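Local coordinates for protein nitroalkane oxidase (Podospora anserina, PDB 3MKH) that oxidises primary and secondary nitroalkanes to aldehydes or ketones with its FAD cofactor, consuming molecular oxygen and releasing nitrite and hydrogen peroxide, at residues T104-A109 with V265-A269; G222-R228 with P241-T246; S273-V277 with I397-G401. The contacts are given in a common frame with arbitrary orientation. Numbering follows the deposited sequence.

Contact 1: residues T104-A109 with V265-A269; sequences TPINLA and VAFGA
In the acyl-CoA dehydrogenase fold, the C-terminal part of helix 90-109 from the N-terminal domain leans on the start of helix 262-298, the first long helix of the C-terminal domain. The segment axes approach to 9.0 Å with 117° between their N-to-C directions, so the segments cross obliquely. Segment 104-109 is kinked where the nitrogens of Pro-105, which has no hydrogen to give, and Ile-106 lack a bond to the turn before; Leu-108 N still donates to Thr-104 O (2.9 Å). The fit is made by van der Waals contact, largely of apolar side chains. Val-265 (chi1 t) is a two-pronged knob in the hollow between Pro-105 and Ala-109: CG1 lies 3.9 Å from Pro-105 CB and CG2 3.9 Å from Ala-109 CB. In return Leu-108 (m, t) lays its tip in the shallow groove along Val-265, Gly-268 and Ala-269, where bare Gly-268 leaves room: an ideal CB would sit 3.4 Å from Leu-108 CD1. Leu-256 and Cys-257 of strand 255-257 border the joint. The backbones draw closest at Thr-104 and Ala-269 (CA atoms 5.7 Å apart). Thr-104 takes chi1 m, its OG1 bonded back to Gly-100 O and its CG2 set 3.6 Å from Ala-269 CB.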
loop_
_atom_site.group_PDB
_atom_site.type_symbol
_atom_site.label_atom_id
_atom_site.label_comp_id
_atom_site.label_asym_id
_atom_site.label_seq_id
_atom_site.Cartn_x
_atom_site.Cartn_y
_atom_site.Cartn_z
ATOM N N THR A 104 34.719 2.721 10.009
ATOM C CA THR A 104 33.932 2.099 11.073
ATOM C C THR A 104 34.502 0.765 11.598
ATOM O O THR A 104 34.587 0.574 12.808
ATOM C CB THR A 104 32.442 1.962 10.665
ATOM O OG1 THR A 104 31.909 3.267 10.410
ATOM C CG2 THR A 104 31.623 1.275 11.784
ATOM N N PRO A 105 34.916 -0.150 10.705
ATOM C CA PRO A 105 35.497 -1.397 11.226
ATOM C C PRO A 105 36.723 -1.156 12.088
ATOM O O PRO A 105 36.955 -1.891 13.041
ATOM C CB PRO A 105 35.882 -2.164 9.954
ATOM C CG PRO A 105 34.899 -1.652 8.932
ATOM C CD PRO A 105 34.802 -0.177 9.235
ATOM N N ILE A 106 37.488 -0.122 11.761
ATOM C CA ILE A 106 38.651 0.258 12.544
ATOM C C ILE A 106 38.256 0.858 13.908
ATOM O O ILE A 106 38.879 0.539 14.921
ATOM C CB ILE A 106 39.581 1.185 11.749
ATOM C CG1 ILE A 106 40.076 0.442 10.502
ATOM C CG2 ILE A 106 40.784 1.585 12.588
ATOM C CD1 ILE A 106 40.808 1.302 9.523
ATOM N N ASN A 107 37.218 1.695 13.937
ATOM C CA ASN A 107 36.651 2.158 15.205
ATOM C C ASN A 107 36.225 0.966 16.051
ATOM O O ASN A 107 36.382 0.974 17.277
ATOM C CB ASN A 107 35.416 3.037 14.980
ATOM C CG ASN A 107 35.760 4.425 14.495
ATOM O OD1 ASN A 107 34.964 5.069 13.811
ATOM N ND2 ASN A 107 36.941 4.897 14.844
ATOM N N LEU A 108 35.675 -0.058 15.398
ATOM C CA LEU A 108 35.132 -1.213 16.123
ATOM C C LEU A 108 36.195 -2.211 16.612
ATOM O O LEU A 108 36.011 -2.835 17.651
ATOM C CB LEU A 108 34.070 -1.949 15.296
ATOM C CG LEU A 108 32.792 -1.173 14.937
ATOM C CD1 LEU A 108 31.946 -1.965 13.958
ATOM C CD2 LEU A 108 31.985 -0.824 16.181
ATOM N N ALA A 109 37.304 -2.352 15.889
ATOM C CA ALA A 109 38.174 -3.511 16.127
ATOM C C ALA A 109 39.677 -3.240 16.122
ATOM O O ALA A 109 40.470 -4.162 16.271
ATOM C CB ALA A 109 37.847 -4.625 15.123
ATOM N N VAL A 265 32.194 -7.926 12.783
ATOM C CA VAL A 265 32.603 -6.531 12.711
ATOM C C VAL A 265 31.959 -5.847 11.495
ATOM O O VAL A 265 31.480 -4.713 11.598
ATOM C CB VAL A 265 34.143 -6.373 12.707
ATOM C CG1 VAL A 265 34.551 -4.952 12.320
ATOM C CG2 VAL A 265 34.724 -6.745 14.073
ATOM N N ALA A 266 31.922 -6.530 10.354
ATOM C CA ALA A 266 31.311 -5.924 9.157
ATOM C C ALA A 266 29.834 -5.604 9.404
ATOM O O ALA A 266 29.348 -4.513 9.088
ATOM C CB ALA A 266 31.466 -6.832 7.947
ATOM N N PHE A 267 29.121 -6.562 9.976
ATOM C CA PHE A 267 27.708 -6.376 10.252
ATOM C C PHE A 267 27.514 -5.369 11.369
ATOM O O PHE A 267 26.489 -4.714 11.432
ATOM C CB PHE A 267 27.029 -7.715 10.563
ATOM C CG PHE A 267 26.860 -8.589 9.348
ATOM C CD1 PHE A 267 26.378 -8.059 8.170
ATOM C CD2 PHE A 267 27.182 -9.932 9.384
ATOM C CE1 PHE A 267 26.218 -8.848 7.032
ATOM C CE2 PHE A 267 27.027 -10.723 8.258
ATOM C CZ PHE A 267 26.544 -10.176 7.078
ATOM N N GLY A 268 28.501 -5.246 12.249
ATOM C CA GLY A 268 28.461 -4.215 13.267
ATOM C C GLY A 268 28.522 -2.854 12.601
ATOM O O GLY A 268 27.781 -1.933 12.959
ATOM N N ALA A 269 29.423 -2.720 11.634
ATOM C CA ALA A 269 29.523 -1.485 10.873
ATOM C C ALA A 269 28.177 -1.201 10.188
ATOM O O ALA A 269 27.689 -0.068 10.212
ATOM C CB ALA A 269 30.645 -1.583 9.849
#

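Contact 2: residues G222-R228 with P241-T246; sequences GSFEVLR and PHVRYT
Strands 224-228 and 242-246 run antiparallel, their axes 4.5 Å apart at closest, with 152° between their directions. Glu-225 and Arg-244 form a hydrogen-bonded pair (Glu-225 N to Arg-244 O 3.0 Å, Arg-244 N to Glu-225 O 2.8 Å), flanked by non-hydrogen-bonded pairs Phe-224/Tyr-245 and Val-226/Val-243. Thr-246 N reaches Ser-223 O at 2.9 Å. A classic beta bulge shifts the register by one: Leu-227, at phi/psi -87/-43, and Arg-228 both face His-242, whose O accepts from Leu-227 N (2.7 Å) and Arg-228 N (3.2 Å); His-242 N donates to Arg-228 O (3.0 Å). This sets 224-228 beside strand 242-251 in the mixed middle-domain beta-sheet of the acyl-CoA dehydrogenase fold; strand 161-168 flanks the other edge. On one face, the ring edge of Phe-224 (chi1 t) meets the face of Tyr-245 (chi1 m) in an offset edge-to-face pair, centroids 5.2 Å apart, planes at 64°; Phe-224 CZ lies 3.8 Å from Val-243 CG1. The face of Glu-225, Arg-244, Arg-228 and His-242 carries charged and polar groups. Glu-225 OE1 and Arg-244 NH1, at 4.2 Å too far for a salt bridge, share a water; the salt bridge of Arg-244 is to Glu-167, which accepts from His-242 NE2. Leu-227 CD1 makes a CH-pi contact 3.7 Å from the His-242 ring centroid. Another water joins His-242 ND1 to Arg-228 NE, and Arg-228 NH2 salt-bridges Asp-380 of the second subunit.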
loop_
_atom_site.group_PDB
_atom_site.type_symbol
_atom_site.label_atom_id
_atom_site.label_comp_id
_atom_site.label_asym_id
_atom_site.label_seq_id
_atom_site.Cartn_x
_atom_site.Cartn_y
_atom_site.Cartn_z
ATOM N N GLY A 222 49.314 -3.802 -12.013
ATOM C CA GLY A 222 48.411 -4.929 -12.116
ATOM C C GLY A 222 47.816 -5.397 -10.800
ATOM O O GLY A 222 46.905 -6.222 -10.796
ATOM N N SER A 223 48.311 -4.879 -9.681
ATOM C CA SER A 223 47.803 -5.304 -8.375
ATOM C C SER A 223 46.394 -4.748 -8.078
ATOM O O SER A 223 45.610 -5.375 -7.358
ATOM C CB SER A 223 48.782 -4.919 -7.254
ATOM O OG SER A 223 48.684 -3.532 -6.943
ATOM N N PHE A 224 46.090 -3.568 -8.613
ATOM C CA PHE A 224 44.744 -2.999 -8.507
ATOM C C PHE A 224 44.308 -2.504 -9.876
ATOM O O PHE A 224 45.075 -1.836 -10.572
ATOM C CB PHE A 224 44.696 -1.854 -7.486
ATOM C CG PHE A 224 43.310 -1.269 -7.286
ATOM C CD1 PHE A 224 42.910 -0.147 -7.992
ATOM C CD2 PHE A 224 42.415 -1.848 -6.394
ATOM C CE1 PHE A 224 41.623 0.398 -7.821
ATOM C CE2 PHE A 224 41.135 -1.309 -6.204
ATOM C CZ PHE A 224 40.744 -0.184 -6.927
ATOM N N GLU A 225 43.081 -2.820 -10.266
ATOM C CA GLU A 225 42.575 -2.352 -11.557
ATOM C C GLU A 225 41.090 -2.046 -11.498
ATOM O O GLU A 225 40.315 -2.824 -10.944
ATOM C CB GLU A 225 42.840 -3.390 -12.657
ATOM C CG GLU A 225 42.560 -2.865 -14.084
ATOM C CD GLU A 225 42.627 -3.952 -15.153
ATOM O OE1 GLU A 225 43.189 -5.034 -14.868
ATOM O OE2 GLU A 225 42.111 -3.731 -16.277
ATOM N N VAL A 226 40.700 -0.901 -12.044
ATOM C CA VAL A 226 39.292 -0.620 -12.278
ATOM C C VAL A 226 38.864 -1.330 -13.565
ATOM O O VAL A 226 39.407 -1.074 -14.637
ATOM C CB VAL A 226 39.023 0.888 -12.381
ATOM C CG1 VAL A 226 37.566 1.150 -12.803
ATOM C CG2 VAL A 226 39.346 1.568 -11.040
ATOM N N LEU A 227 37.903 -2.241 -13.451
ATOM C CA LEU A 227 37.427 -2.986 -14.611
ATOM C C LEU A 227 36.327 -2.219 -15.336
ATOM O O LEU A 227 36.304 -2.187 -16.559
ATOM C CB LEU A 227 36.907 -4.368 -14.204
ATOM C CG LEU A 227 37.921 -5.312 -13.535
ATOM C CD1 LEU A 227 37.258 -6.642 -13.222
ATOM C CD2 LEU A 227 39.138 -5.508 -14.444
ATOM N N ARG A 228 35.400 -1.633 -14.575
ATOM C CA ARG A 228 34.305 -0.880 -15.180
ATOM C C ARG A 228 33.773 0.152 -14.219
ATOM O O ARG A 228 33.485 -0.163 -13.050
ATOM C CB ARG A 228 33.165 -1.811 -15.630
ATOM C CG ARG A 228 31.940 -1.063 -16.137
ATOM C CD ARG A 228 30.890 -2.001 -16.735
ATOM N NE ARG A 228 30.193 -2.815 -15.738
ATOM C CZ ARG A 228 28.993 -2.524 -15.234
ATOM N NH1 ARG A 228 28.357 -1.425 -15.614
ATOM N NH2 ARG A 228 28.430 -3.330 -14.342
ATOM N N PRO A 241 33.354 1.430 -8.290
ATOM C CA PRO A 241 33.485 0.660 -9.531
ATOM C C PRO A 241 33.654 -0.847 -9.340
ATOM O O PRO A 241 33.872 -1.338 -8.229
ATOM C CB PRO A 241 34.739 1.266 -10.181
ATOM C CG PRO A 241 35.515 1.825 -9.009
ATOM C CD PRO A 241 34.494 2.338 -8.067
ATOM N N HIS A 242 33.525 -1.584 -10.442
ATOM C CA HIS A 242 33.885 -2.993 -10.455
ATOM C C HIS A 242 35.405 -3.008 -10.568
ATOM O O HIS A 242 35.964 -2.459 -11.535
ATOM C CB HIS A 242 33.219 -3.672 -11.655
ATOM C CG HIS A 242 33.546 -5.128 -11.799
ATOM N ND1 HIS A 242 33.173 -5.866 -12.903
ATOM C CD2 HIS A 242 34.220 -5.977 -10.986
ATOM C CE1 HIS A 242 33.592 -7.112 -12.759
ATOM N NE2 HIS A 242 34.236 -7.203 -11.605
ATOM N N VAL A 243 36.080 -3.593 -9.574
ATOM C CA VAL A 243 37.548 -3.529 -9.494
ATOM C C VAL A 243 38.123 -4.913 -9.264
ATOM O O VAL A 243 37.388 -5.846 -8.937
ATOM C CB VAL A 243 38.032 -2.619 -8.344
ATOM C CG1 VAL A 243 37.474 -1.227 -8.499
ATOM C CG2 VAL A 243 37.631 -3.221 -6.960
ATOM N N ARG A 244 39.436 -5.051 -9.431
ATOM C CA ARG A 244 40.114 -6.328 -9.175
ATOM C C ARG A 244 41.411 -6.136 -8.380
ATOM O O ARG A 244 42.261 -5.309 -8.727
ATOM C CB ARG A 244 40.398 -7.092 -10.481
ATOM C CG ARG A 244 41.056 -8.459 -10.264
ATOM C CD ARG A 244 41.449 -9.142 -11.593
ATOM N NE ARG A 244 40.290 -9.502 -12.409
ATOM C CZ ARG A 244 40.202 -9.292 -13.720
ATOM N NH1 ARG A 244 41.202 -8.717 -14.378
ATOM N NH2 ARG A 244 39.107 -9.650 -14.376
ATOM N N TYR A 245 41.526 -6.882 -7.289
ATOM C CA TYR A 245 42.765 -7.001 -6.528
ATOM C C TYR A 245 43.477 -8.268 -7.005
ATOM O O TYR A 245 42.901 -9.354 -6.952
ATOM C CB TYR A 245 42.450 -7.131 -5.032
ATOM C CG TYR A 245 41.782 -5.901 -4.458
ATOM C CD1 TYR A 245 40.404 -5.802 -4.390
ATOM C CD2 TYR A 245 42.537 -4.832 -3.999
ATOM C CE1 TYR A 245 39.790 -4.658 -3.872
ATOM C CE2 TYR A 245 41.935 -3.691 -3.485
ATOM C CZ TYR A 245 40.565 -3.614 -3.419
ATOM O OH TYR A 245 39.980 -2.473 -2.914
ATOM N N THR A 246 44.712 -8.137 -7.475
ATOM C CA THR A 246 45.467 -9.310 -7.919
ATOM C C THR A 246 46.776 -9.486 -7.166
ATOM O O THR A 246 47.633 -8.611 -7.197
ATOM C CB THR A 246 45.792 -9.238 -9.413
ATOM O OG1 THR A 246 44.574 -9.107 -10.144
ATOM C CG2 THR A 246 46.512 -10.517 -9.862
HETATM O O HOH W 1 44.147 -6.270 -10.390
HETATM O O HOH W 2 43.480 -6.784 -13.100
HETATM O O HOH W 3 31.578 -5.115 -14.948
#

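Contact 3: residues S273-V277 with I397-G401; sequences SAVLV and IFDGG. With FAD (flavin-adenine dinucleotide), chain E.
Ser-273 adopts chi1 p (67°) and swings its hydroxyl from helix 262-298 onto the carboxylate of Asp-399, giving a hydrogen bond of 2.6 Å from Ser-273 OG to Asp-399 OD1. Asp-399 has chi1 t (-152°) on a backbone with positive phi (50/43), and its OD1 forms a salt bridge with Arg-406. One turn after Ser-273, Val-277 (chi1 t) sets CG2 3.6 Å from Asp-399 OD1 and 3.8 Å from Phe-398 CE1. In this acyl-CoA dehydrogenase relative, Asp-399 is the inferred proton acceptor that would generate the substrate carbanion, and its loop lines the FAD site. Phe-398, at chi1 88° (p), brings its ring edge to C7 of the FAD isoalloxazine. The loop's backbone holds the ribityl chain and a phosphate: FAD O3' donates to Ile-397 O (2.8 Å) and accepts from Gly-400 N (3.0 Å), and Gly-401 N reaches FAD O1P at 2.7 Å. Gly-400 has positive phi; at Gly-401, the N-cap of helix 402-415, a CB would lie 2.3 Å from FAD O1P.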
loop_
_atom_site.group_PDB
_atom_site.type_symbol
_atom_site.label_atom_id
_atom_site.label_comp_id
_atom_site.label_asym_id
_atom_site.label_seq_id
_atom_site.Cartn_x
_atom_site.Cartn_y
_atom_site.Cartn_z
ATOM N N SER A 273 25.452 1.994 10.234
ATOM C CA SER A 273 25.137 2.637 8.961
ATOM C C SER A 273 23.629 2.597 8.686
ATOM O O SER A 273 23.080 3.508 8.058
ATOM C CB SER A 273 25.907 1.988 7.808
ATOM O OG SER A 273 25.455 0.661 7.585
ATOM N N ALA A 274 22.973 1.537 9.159
ATOM C CA ALA A 274 21.518 1.386 9.013
ATOM C C ALA A 274 20.763 2.580 9.619
ATOM O O ALA A 274 19.774 3.062 9.056
ATOM C CB ALA A 274 21.051 0.069 9.664
ATOM N N VAL A 275 21.226 3.039 10.776
ATOM C CA VAL A 275 20.624 4.205 11.428
ATOM C C VAL A 275 20.774 5.427 10.529
ATOM O O VAL A 275 19.840 6.209 10.350
ATOM C CB VAL A 275 21.273 4.486 12.816
ATOM C CG1 VAL A 275 20.720 5.779 13.443
ATOM C CG2 VAL A 275 21.069 3.295 13.767
ATOM N N LEU A 276 21.958 5.576 9.946
ATOM C CA LEU A 276 22.267 6.752 9.139
ATOM C C LEU A 276 21.534 6.716 7.799
ATOM O O LEU A 276 21.217 7.758 7.244
ATOM C CB LEU A 276 23.777 6.895 8.946
ATOM C CG LEU A 276 24.514 7.750 9.997
ATOM C CD1 LEU A 276 23.755 7.924 11.309
ATOM C CD2 LEU A 276 25.933 7.288 10.221
ATOM N N VAL A 277 21.259 5.516 7.294
ATOM C CA VAL A 277 20.390 5.363 6.127
ATOM C C VAL A 277 18.965 5.835 6.443
ATOM O O VAL A 277 18.286 6.428 5.589
ATOM C CB VAL A 277 20.385 3.908 5.578
ATOM C CG1 VAL A 277 19.248 3.717 4.555
ATOM C CG2 VAL A 277 21.741 3.590 4.934
ATOM N N ILE A 397 17.914 -0.607 -1.442
ATOM C CA ILE A 397 18.738 -1.633 -2.081
ATOM C C ILE A 397 20.212 -1.584 -1.702
ATOM O O ILE A 397 20.913 -2.586 -1.825
ATOM C CB ILE A 397 18.593 -1.633 -3.632
ATOM C CG1 ILE A 397 18.947 -0.265 -4.227
ATOM C CG2 ILE A 397 17.169 -2.006 -4.045
ATOM C CD1 ILE A 397 18.763 -0.216 -5.764
ATOM N N PHE A 398 20.692 -0.437 -1.229
ATOM C CA PHE A 398 22.108 -0.339 -0.901
ATOM C C PHE A 398 22.306 -0.511 0.600
ATOM O O PHE A 398 21.334 -0.752 1.334
ATOM C CB PHE A 398 22.778 0.932 -1.491
ATOM C CG PHE A 398 22.704 2.170 -0.610
ATOM C CD1 PHE A 398 21.750 2.294 0.396
ATOM C CD2 PHE A 398 23.580 3.226 -0.825
ATOM C CE1 PHE A 398 21.687 3.437 1.181
ATOM C CE2 PHE A 398 23.522 4.383 -0.032
ATOM C CZ PHE A 398 22.581 4.483 0.966
ATOM N N ASP A 399 23.563 -0.453 1.027
ATOM C CA ASP A 399 23.919 -0.646 2.426
ATOM C C ASP A 399 23.278 -1.914 2.999
ATOM O O ASP A 399 22.782 -1.907 4.129
ATOM C CB ASP A 399 23.502 0.576 3.240
ATOM C CG ASP A 399 24.378 0.779 4.466
ATOM O OD1 ASP A 399 23.843 0.731 5.594
ATOM O OD2 ASP A 399 25.603 0.984 4.289
ATOM N N GLY A 400 23.311 -3.001 2.223
ATOM C CA GLY A 400 22.601 -4.211 2.568
ATOM C C GLY A 400 21.126 -4.071 2.232
ATOM O O GLY A 400 20.357 -3.433 2.972
ATOM N N GLY A 401 20.735 -4.667 1.110
ATOM C CA GLY A 401 19.384 -4.523 0.576
ATOM C C GLY A 401 18.319 -5.017 1.538
ATOM O O GLY A 401 18.578 -5.946 2.306
HETATM P PA FAD E . 22.608 -9.102 -3.503
HETATM O O1A FAD E . 23.425 -10.245 -3.101
HETATM O O2A FAD E . 22.987 -8.337 -4.692
HETATM O O5B FAD E . 21.091 -9.606 -3.670
HETATM C C5B FAD E . 20.253 -9.086 -4.700
HETATM C C4B FAD E . 18.770 -9.454 -4.507
HETATM O O4B FAD E . 18.626 -10.878 -4.590
HETATM C C3B FAD E . 18.271 -9.073 -3.115
HETATM O O3B FAD E . 17.742 -7.746 -3.135
HETATM C C2B FAD E . 17.146 -10.068 -2.890
HETATM O O2B FAD E . 15.939 -9.582 -3.467
HETATM C C1B FAD E . 17.619 -11.313 -3.641
HETATM N N9A FAD E . 18.217 -12.259 -2.659
HETATM C C8A FAD E . 19.477 -12.683 -2.644
HETATM N N7A FAD E . 19.660 -13.512 -1.624
HETATM C C5A FAD E . 18.504 -13.622 -0.982
HETATM C C6A FAD E . 18.087 -14.336 0.133
HETATM N N6A FAD E . 18.936 -15.113 0.793
HETATM N N1A FAD E . 16.815 -14.230 0.531
HETATM C C2A FAD E . 15.964 -13.459 -0.121
HETATM N N3A FAD E . 16.328 -12.767 -1.188
HETATM C C4A FAD E . 17.585 -12.826 -1.639
HETATM N N1 FAD E . 29.102 -1.889 -0.923
HETATM C C2 FAD E . 30.231 -1.902 -0.114
HETATM O O2 FAD E . 30.788 -2.964 0.125
HETATM N N3 FAD E . 30.720 -0.716 0.424
HETATM C C4 FAD E . 30.091 0.496 0.152
HETATM O O4 FAD E . 30.535 1.538 0.629
HETATM C C4X FAD E . 28.963 0.509 -0.658
HETATM N N5 FAD E . 28.303 1.706 -0.947
HETATM C C5X FAD E . 27.403 1.747 -2.017
HETATM C C6 FAD E . 26.985 2.960 -2.555
HETATM C C7 FAD E . 26.096 2.982 -3.623
HETATM C C7M FAD E . 25.633 4.306 -4.223
HETATM C C8 FAD E . 25.623 1.788 -4.149
HETATM C C8M FAD E . 24.645 1.798 -5.324
HETATM C C9 FAD E . 26.035 0.580 -3.606
HETATM C C9A FAD E . 26.926 0.557 -2.544
HETATM N N10 FAD E . 27.345 -0.657 -2.002
HETATM C C10 FAD E . 28.473 -0.680 -1.191
HETATM C "C1'" FAD E . 26.600 -1.911 -2.266
HETATM C "C2'" FAD E . 25.457 -2.088 -1.266
HETATM O "O2'" FAD E . 25.979 -2.215 0.053
HETATM C "C3'" FAD E . 24.556 -3.291 -1.590
HETATM O "O3'" FAD E . 23.418 -3.236 -0.743
HETATM C "C4'" FAD E . 25.241 -4.650 -1.386
HETATM O "O4'" FAD E . 26.056 -4.965 -2.506
HETATM C "C5'" FAD E . 24.192 -5.755 -1.213
HETATM O "O5'" FAD E . 23.263 -5.765 -2.298
HETATM P P FAD E . 21.921 -6.621 -2.217
HETATM O O1P FAD E . 21.313 -6.395 -0.900
HETATM O O2P FAD E . 21.122 -6.364 -3.415
HETATM O O3P FAD E . 22.504 -8.126 -2.229
#

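How the contacts relate
Contacts 1 and 3 both use helix 262-298, their segments being separated by only three residues, and their centres lie 15 Å apart. The same helix thus meets the end of helix 90-109 through small apolar side chains and then, a turn further on, offers a hydroxyl to the active-site carboxylate. Contact 3 is buried, its centre about 6 Å from the centre of the chain, whereas contact 1 is partly buried at about 13 Å. Contact 2, also partly buried, lies farthest out, at about 22 Å, and mixes main-chain pairing with waters and charges, one of which reaches a second subunit. It is nested in the loop closed by contact 1, yet touches neither of the others.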